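Long-range contact in DNA replication protein DnaC (PDB 3ECC), which is a bacterial helicase loader for replication initiation that binds ADP, beryllium trifluoride and magnesium, and probably ATP in its working state: residues Thr75-Asp87 with Ser115-Thr127. Residues are numbered along the deposited sequence; the frame is centred on the assembly and turned at random.
Sequences TKDLIFRLKHLMD and SDWQRELISYIIT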
loop_
_atom_site.group_PDB
_atom_site.type_symbol
_atom_site.label_atom_id
_atom_site.label_comp_id
_atom_site.label_asym_id
_atom_site.label_seq_id
_atom_site.Cartn_x
_atom_site.Cartn_y
_atom_site.Cartn_z
ATOM N N THR A 75 -7.022 -4.502 2.281
ATOM C CA THR A 75 -7.425 -4.674 0.901
ATOM C C THR A 75 -8.654 -5.564 0.771
ATOM O O THR A 75 -9.579 -5.259 0.008
ATOM C CB THR A 75 -6.280 -5.224 0.074
ATOM O OG1 THR A 75 -5.106 -4.443 0.337
ATOM C CG2 THR A 75 -6.613 -5.143 -1.398
ATOM N N LYS A 76 -8.678 -6.650 1.531
ATOM C CA LYS A 76 -9.828 -7.539 1.518
ATOM C C LYS A 76 -11.054 -6.834 2.091
ATOM O O LYS A 76 -12.150 -6.940 1.543
ATOM C CB LYS A 76 -9.526 -8.816 2.292
ATOM C CG LYS A 76 -9.995 -10.052 1.595
ATOM C CD LYS A 76 -9.162 -11.247 2.005
ATOM C CE LYS A 76 -9.544 -12.461 1.184
ATOM N NZ LYS A 76 -8.486 -13.523 1.208
ATOM N N ASP A 77 -10.850 -6.085 3.174
ATOM C CA ASP A 77 -11.912 -5.301 3.799
ATOM C C ASP A 77 -12.452 -4.234 2.864
ATOM O O ASP A 77 -13.656 -4.010 2.824
ATOM C CB ASP A 77 -11.427 -4.661 5.111
ATOM C CG ASP A 77 -12.476 -3.776 5.750
ATOM O OD1 ASP A 77 -13.586 -4.271 6.012
ATOM O OD2 ASP A 77 -12.195 -2.583 5.974
ATOM N N LEU A 78 -11.565 -3.585 2.108
ATOM C CA LEU A 78 -11.986 -2.568 1.137
ATOM C C LEU A 78 -12.792 -3.176 0.001
ATOM O O LEU A 78 -13.806 -2.625 -0.411
ATOM C CB LEU A 78 -10.787 -1.791 0.573
ATOM C CG LEU A 78 -11.075 -0.677 -0.449
ATOM C CD1 LEU A 78 -11.900 0.466 0.145
ATOM C CD2 LEU A 78 -9.786 -0.139 -1.031
ATOM N N ILE A 79 -12.351 -4.340 -0.468
ATOM C CA ILE A 79 -12.999 -5.038 -1.570
ATOM C C ILE A 79 -14.395 -5.554 -1.211
ATOM O O ILE A 79 -15.332 -5.355 -1.976
ATOM C CB ILE A 79 -12.094 -6.163 -2.108
ATOM C CG1 ILE A 79 -11.029 -5.559 -3.018
ATOM C CG2 ILE A 79 -12.897 -7.223 -2.853
ATOM C CD1 ILE A 79 -9.802 -6.402 -3.125
ATOM N N PHE A 80 -14.530 -6.181 -0.041
ATOM C CA PHE A 80 -15.839 -6.657 0.443
ATOM C C PHE A 80 -16.839 -5.513 0.642
ATOM O O PHE A 80 -18.031 -5.671 0.369
ATOM C CB PHE A 80 -15.706 -7.463 1.753
ATOM C CG PHE A 80 -15.214 -8.876 1.560
ATOM C CD1 PHE A 80 -15.838 -9.734 0.663
ATOM C CD2 PHE A 80 -14.146 -9.360 2.304
ATOM C CE1 PHE A 80 -15.382 -11.042 0.489
ATOM C CE2 PHE A 80 -13.686 -10.661 2.137
ATOM C CZ PHE A 80 -14.307 -11.504 1.232
ATOM N N ARG A 81 -16.352 -4.376 1.137
ATOM C CA ARG A 81 -17.183 -3.188 1.304
ATOM C C ARG A 81 -17.735 -2.746 -0.038
ATOM O O ARG A 81 -18.950 -2.670 -0.228
ATOM C CB ARG A 81 -16.372 -2.038 1.892
ATOM C CG ARG A 81 -16.284 -2.017 3.393
ATOM C CD ARG A 81 -16.044 -0.601 3.852
ATOM N NE ARG A 81 -15.161 -0.531 5.011
ATOM C CZ ARG A 81 -14.778 0.606 5.586
ATOM N NH1 ARG A 81 -15.203 1.768 5.107
ATOM N NH2 ARG A 81 -13.967 0.583 6.638
ATOM N N LEU A 82 -16.827 -2.464 -0.970
ATOM C CA LEU A 82 -17.188 -1.978 -2.291
ATOM C C LEU A 82 -18.089 -2.942 -3.046
ATOM O O LEU A 82 -19.125 -2.528 -3.553
ATOM C CB LEU A 82 -15.941 -1.680 -3.116
ATOM C CG LEU A 82 -15.157 -0.432 -2.713
ATOM C CD1 LEU A 82 -13.781 -0.442 -3.365
ATOM C CD2 LEU A 82 -15.920 0.848 -3.053
ATOM N N LYS A 83 -17.704 -4.217 -3.117
ATOM C CA LYS A 83 -18.510 -5.204 -3.848
ATOM C C LYS A 83 -19.968 -5.181 -3.402
ATOM O O LYS A 83 -20.873 -5.423 -4.208
ATOM C CB LYS A 83 -17.952 -6.617 -3.725
ATOM C CG LYS A 83 -18.524 -7.572 -4.756
ATOM C CD LYS A 83 -18.878 -8.913 -4.139
ATOM C CE LYS A 83 -19.319 -9.920 -5.204
ATOM N NZ LYS A 83 -19.452 -11.315 -4.663
ATOM N N HIS A 84 -20.193 -4.865 -2.125
ATOM C CA HIS A 84 -21.550 -4.769 -1.591
ATOM C C HIS A 84 -22.324 -3.572 -2.162
ATOM O O HIS A 84 -23.396 -3.748 -2.732
ATOM C CB HIS A 84 -21.559 -4.739 -0.063
ATOM C CG HIS A 84 -22.922 -4.531 0.509
ATOM N ND1 HIS A 84 -23.285 -3.382 1.180
ATOM C CD2 HIS A 84 -24.039 -5.289 0.427
ATOM C CE1 HIS A 84 -24.556 -3.464 1.531
ATOM N NE2 HIS A 84 -25.037 -4.611 1.086
ATOM N N LEU A 85 -21.769 -2.372 -2.022
ATOM C CA LEU A 85 -22.415 -1.175 -2.557
ATOM C C LEU A 85 -22.301 -1.068 -4.083
ATOM O O LEU A 85 -22.987 -0.254 -4.701
ATOM C CB LEU A 85 -21.920 0.108 -1.864
ATOM C CG LEU A 85 -20.621 0.114 -1.052
ATOM C CD1 LEU A 85 -19.822 1.359 -1.348
ATOM C CD2 LEU A 85 -20.898 0.006 0.442
ATOM N N MET A 86 -21.444 -1.895 -4.686
ATOM C CA MET A 86 -21.417 -2.043 -6.146
ATOM C C MET A 86 -22.697 -2.733 -6.610
ATOM O O MET A 86 -23.325 -2.298 -7.577
ATOM C CB MET A 86 -20.199 -2.846 -6.630
ATOM C CG MET A 86 -18.848 -2.252 -6.272
ATOM S SD MET A 86 -18.513 -0.648 -7.000
ATOM C CE MET A 86 -17.550 -1.119 -8.430
ATOM N N ASP A 87 -23.083 -3.804 -5.917
ATOM C CA ASP A 87 -24.326 -4.502 -6.240
ATOM C C ASP A 87 -25.481 -4.194 -5.270
ATOM O O ASP A 87 -26.434 -4.971 -5.152
ATOM C CB ASP A 87 -24.100 -6.014 -6.413
ATOM C CG ASP A 87 -23.399 -6.642 -5.232
ATOM O OD1 ASP A 87 -23.735 -6.295 -4.079
ATOM O OD2 ASP A 87 -22.514 -7.494 -5.461
ATOM N N SER A 115 -10.823 -13.935 -6.546
ATOM C CA SER A 115 -11.841 -14.236 -7.554
ATOM C C SER A 115 -11.929 -13.127 -8.599
ATOM O O SER A 115 -11.476 -12.007 -8.362
ATOM C CB SER A 115 -13.205 -14.445 -6.895
ATOM O OG SER A 115 -13.540 -13.344 -6.074
ATOM N N ASP A 116 -12.520 -13.443 -9.750
ATOM C CA ASP A 116 -12.516 -12.537 -10.902
ATOM C C ASP A 116 -12.960 -11.113 -10.563
ATOM O O ASP A 116 -12.378 -10.145 -11.059
ATOM C CB ASP A 116 -13.369 -13.100 -12.047
ATOM C CG ASP A 116 -12.670 -14.221 -12.813
ATOM O OD1 ASP A 116 -13.169 -14.602 -13.898
ATOM O OD2 ASP A 116 -11.628 -14.725 -12.336
ATOM N N TRP A 117 -13.980 -10.992 -9.711
ATOM C CA TRP A 117 -14.526 -9.683 -9.330
ATOM C C TRP A 117 -13.631 -8.931 -8.339
ATOM O O TRP A 117 -13.699 -7.707 -8.247
ATOM C CB TRP A 117 -15.949 -9.818 -8.768
ATOM C CG TRP A 117 -16.050 -10.751 -7.596
ATOM C CD1 TRP A 117 -16.343 -12.086 -7.633
ATOM C CD2 TRP A 117 -15.848 -10.423 -6.213
ATOM N NE1 TRP A 117 -16.340 -12.609 -6.361
ATOM C CE2 TRP A 117 -16.043 -11.611 -5.471
ATOM C CE3 TRP A 117 -15.526 -9.242 -5.530
ATOM C CZ2 TRP A 117 -15.922 -11.654 -4.080
ATOM C CZ3 TRP A 117 -15.413 -9.284 -4.147
ATOM C CH2 TRP A 117 -15.602 -10.487 -3.438
ATOM N N GLN A 118 -12.816 -9.671 -7.586
ATOM C CA GLN A 118 -11.799 -9.064 -6.739
ATOM C C GLN A 118 -10.632 -8.557 -7.572
ATOM O O GLN A 118 -10.071 -7.501 -7.290
ATOM C CB GLN A 118 -11.283 -10.062 -5.713
ATOM C CG GLN A 118 -12.204 -10.308 -4.545
ATOM C CD GLN A 118 -11.600 -11.245 -3.509
ATOM O OE1 GLN A 118 -11.207 -12.373 -3.823
ATOM N NE2 GLN A 118 -11.530 -10.784 -2.268
ATOM N N ARG A 119 -10.264 -9.324 -8.594
ATOM C CA ARG A 119 -9.217 -8.920 -9.523
ATOM C C ARG A 119 -9.687 -7.742 -10.362
ATOM O O ARG A 119 -8.878 -6.964 -10.851
ATOM C CB ARG A 119 -8.828 -10.082 -10.437
ATOM C CG ARG A 119 -8.447 -11.368 -9.713
ATOM C CD ARG A 119 -6.974 -11.382 -9.335
ATOM N NE ARG A 119 -6.495 -12.737 -9.064
ATOM C CZ ARG A 119 -5.823 -13.488 -9.937
ATOM N NH1 ARG A 119 -5.533 -13.014 -11.144
ATOM N NH2 ARG A 119 -5.428 -14.710 -9.596
ATOM N N GLU A 120 -11.006 -7.628 -10.528
ATOM C CA GLU A 120 -11.628 -6.528 -11.269
ATOM C C GLU A 120 -11.456 -5.190 -10.557
ATOM O O GLU A 120 -11.036 -4.209 -11.161
ATOM C CB GLU A 120 -13.128 -6.800 -11.482
ATOM C CG GLU A 120 -13.473 -7.726 -12.666
ATOM C CD GLU A 120 -14.943 -8.165 -12.673
ATOM O OE1 GLU A 120 -15.724 -7.653 -11.837
ATOM O OE2 GLU A 120 -15.314 -9.024 -13.509
ATOM N N LEU A 121 -11.782 -5.165 -9.269
ATOM C CA LEU A 121 -11.696 -3.958 -8.462
ATOM C C LEU A 121 -10.268 -3.494 -8.225
ATOM O O LEU A 121 -9.981 -2.306 -8.331
ATOM C CB LEU A 121 -12.398 -4.164 -7.120
ATOM C CG LEU A 121 -13.904 -3.949 -7.102
ATOM C CD1 LEU A 121 -14.507 -4.617 -5.881
ATOM C CD2 LEU A 121 -14.220 -2.460 -7.115
ATOM N N ILE A 122 -9.378 -4.429 -7.905
ATOM C CA ILE A 122 -7.972 -4.103 -7.671
ATOM C C ILE A 122 -7.360 -3.448 -8.909
ATOM O O ILE A 122 -6.771 -2.366 -8.821
ATOM C CB ILE A 122 -7.166 -5.346 -7.260
ATOM C CG1 ILE A 122 -7.588 -5.810 -5.865
ATOM C CG2 ILE A 122 -5.681 -5.053 -7.273
ATOM C CD1 ILE A 122 -7.183 -7.247 -5.546
ATOM N N SER A 123 -7.534 -4.088 -10.064
ATOM C CA SER A 123 -7.115 -3.511 -11.335
ATOM C C SER A 123 -7.776 -2.156 -11.626
ATOM O O SER A 123 -7.164 -1.279 -12.230
ATOM C CB SER A 123 -7.384 -4.481 -12.481
ATOM O OG SER A 123 -6.880 -3.964 -13.701
ATOM N N TYR A 124 -9.027 -1.998 -11.205
ATOM C CA TYR A 124 -9.755 -0.749 -11.409
ATOM C C TYR A 124 -9.187 0.388 -10.562
ATOM O O TYR A 124 -8.883 1.461 -11.077
ATOM C CB TYR A 124 -11.238 -0.938 -11.088
ATOM C CG TYR A 124 -12.082 0.306 -11.265
ATOM C CD1 TYR A 124 -11.946 1.118 -12.388
ATOM C CD2 TYR A 124 -13.051 0.648 -10.330
ATOM C CE1 TYR A 124 -12.733 2.259 -12.559
ATOM C CE2 TYR A 124 -13.845 1.782 -10.497
ATOM C CZ TYR A 124 -13.680 2.581 -11.614
ATOM O OH TYR A 124 -14.459 3.706 -11.785
ATOM N N ILE A 125 -9.048 0.145 -9.261
ATOM C CA ILE A 125 -8.557 1.151 -8.327
ATOM C C ILE A 125 -7.118 1.584 -8.635
ATOM O O ILE A 125 -6.763 2.747 -8.475
ATOM C CB ILE A 125 -8.682 0.645 -6.869
ATOM C CG1 ILE A 125 -10.157 0.637 -6.440
ATOM C CG2 ILE A 125 -7.842 1.488 -5.927
ATOM C CD1 ILE A 125 -10.415 -0.076 -5.115
ATOM N N ILE A 126 -6.304 0.644 -9.101
ATOM C CA ILE A 126 -4.903 0.913 -9.385
ATOM C C ILE A 126 -4.678 1.617 -10.737
ATOM O O ILE A 126 -3.834 2.516 -10.851
ATOM C CB ILE A 126 -4.064 -0.372 -9.271
ATOM C CG1 ILE A 126 -3.858 -0.700 -7.794
ATOM C CG2 ILE A 126 -2.726 -0.212 -9.977
ATOM C CD1 ILE A 126 -3.654 -2.150 -7.511
ATOM N N THR A 127 -5.439 1.223 -11.750
ATOM C CA THR A 127 -5.357 1.880 -13.056
ATOM C C THR A 127 -5.840 3.342 -12.969
ATOM O O THR A 127 -5.252 4.246 -13.566
ATOM C CB THR A 127 -6.148 1.088 -14.119
ATOM O OG1 THR A 127 -5.623 -0.240 -14.190
ATOM C CG2 THR A 127 -6.035 1.729 -15.468
#
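Gln118, whose CG packs on CG2 of Ile79 across the interface, has its amide oxygen gripped from its own helix start: OE1 accepts the backbone N of Ser115 at 3.2 Å, in the carbonyl plane on a lone pair, and a weak bond from Ser115 OG. With CG anti to the carbonyl carbon (chi1 -77°) and the rest of the chain extended, OE1 reaches this N-cap residue. Glutamine suits the place because OE1 is bonded while CG, apolar, walls the hole for Ile79 with Trp117, Leu121 and Ile122. Beta-branched Ile79 fills it as a knob with two separate branches: CG2 meets Trp117 CZ3 at 3.5 Å, and CD1 reaches Ile122 CG1 at 3.6 Å.

The indole of Trp117 is sandwiched, its broad flat face receiving both the apolar chain of Lys83 and the cation at its end. Lys83 CD lies 3.6 Å, and NZ 3.8 Å, from the centroid of the Trp117 six-membered ring, the latter a cation-pi contact. Gln118 CG lies against the opposite face, toward the rim, and Phe80 CE1 meets the indole edge at CH2. Deeper in, CD1 of Leu82 and CD1 of Ile125 touch tip to tip at 3.8 Å. At the exposed end the Met86 and Leu121 side chains slide past each other in opposite directions, Met86 CE against Leu121 CD2.

Helices 75-86 and 116-127 cross at 102°, in the P-loop NTPase fold, with helix 75-86 also resting through Leu78 on strands 71-74 and 104-107. With no hydrogen bond between the helices, their union rests on apolar packing, and the ammonium of Lys83 probably gains some electrostatic stabilisation from the Trp117 pi face, where both residues are partly exposed.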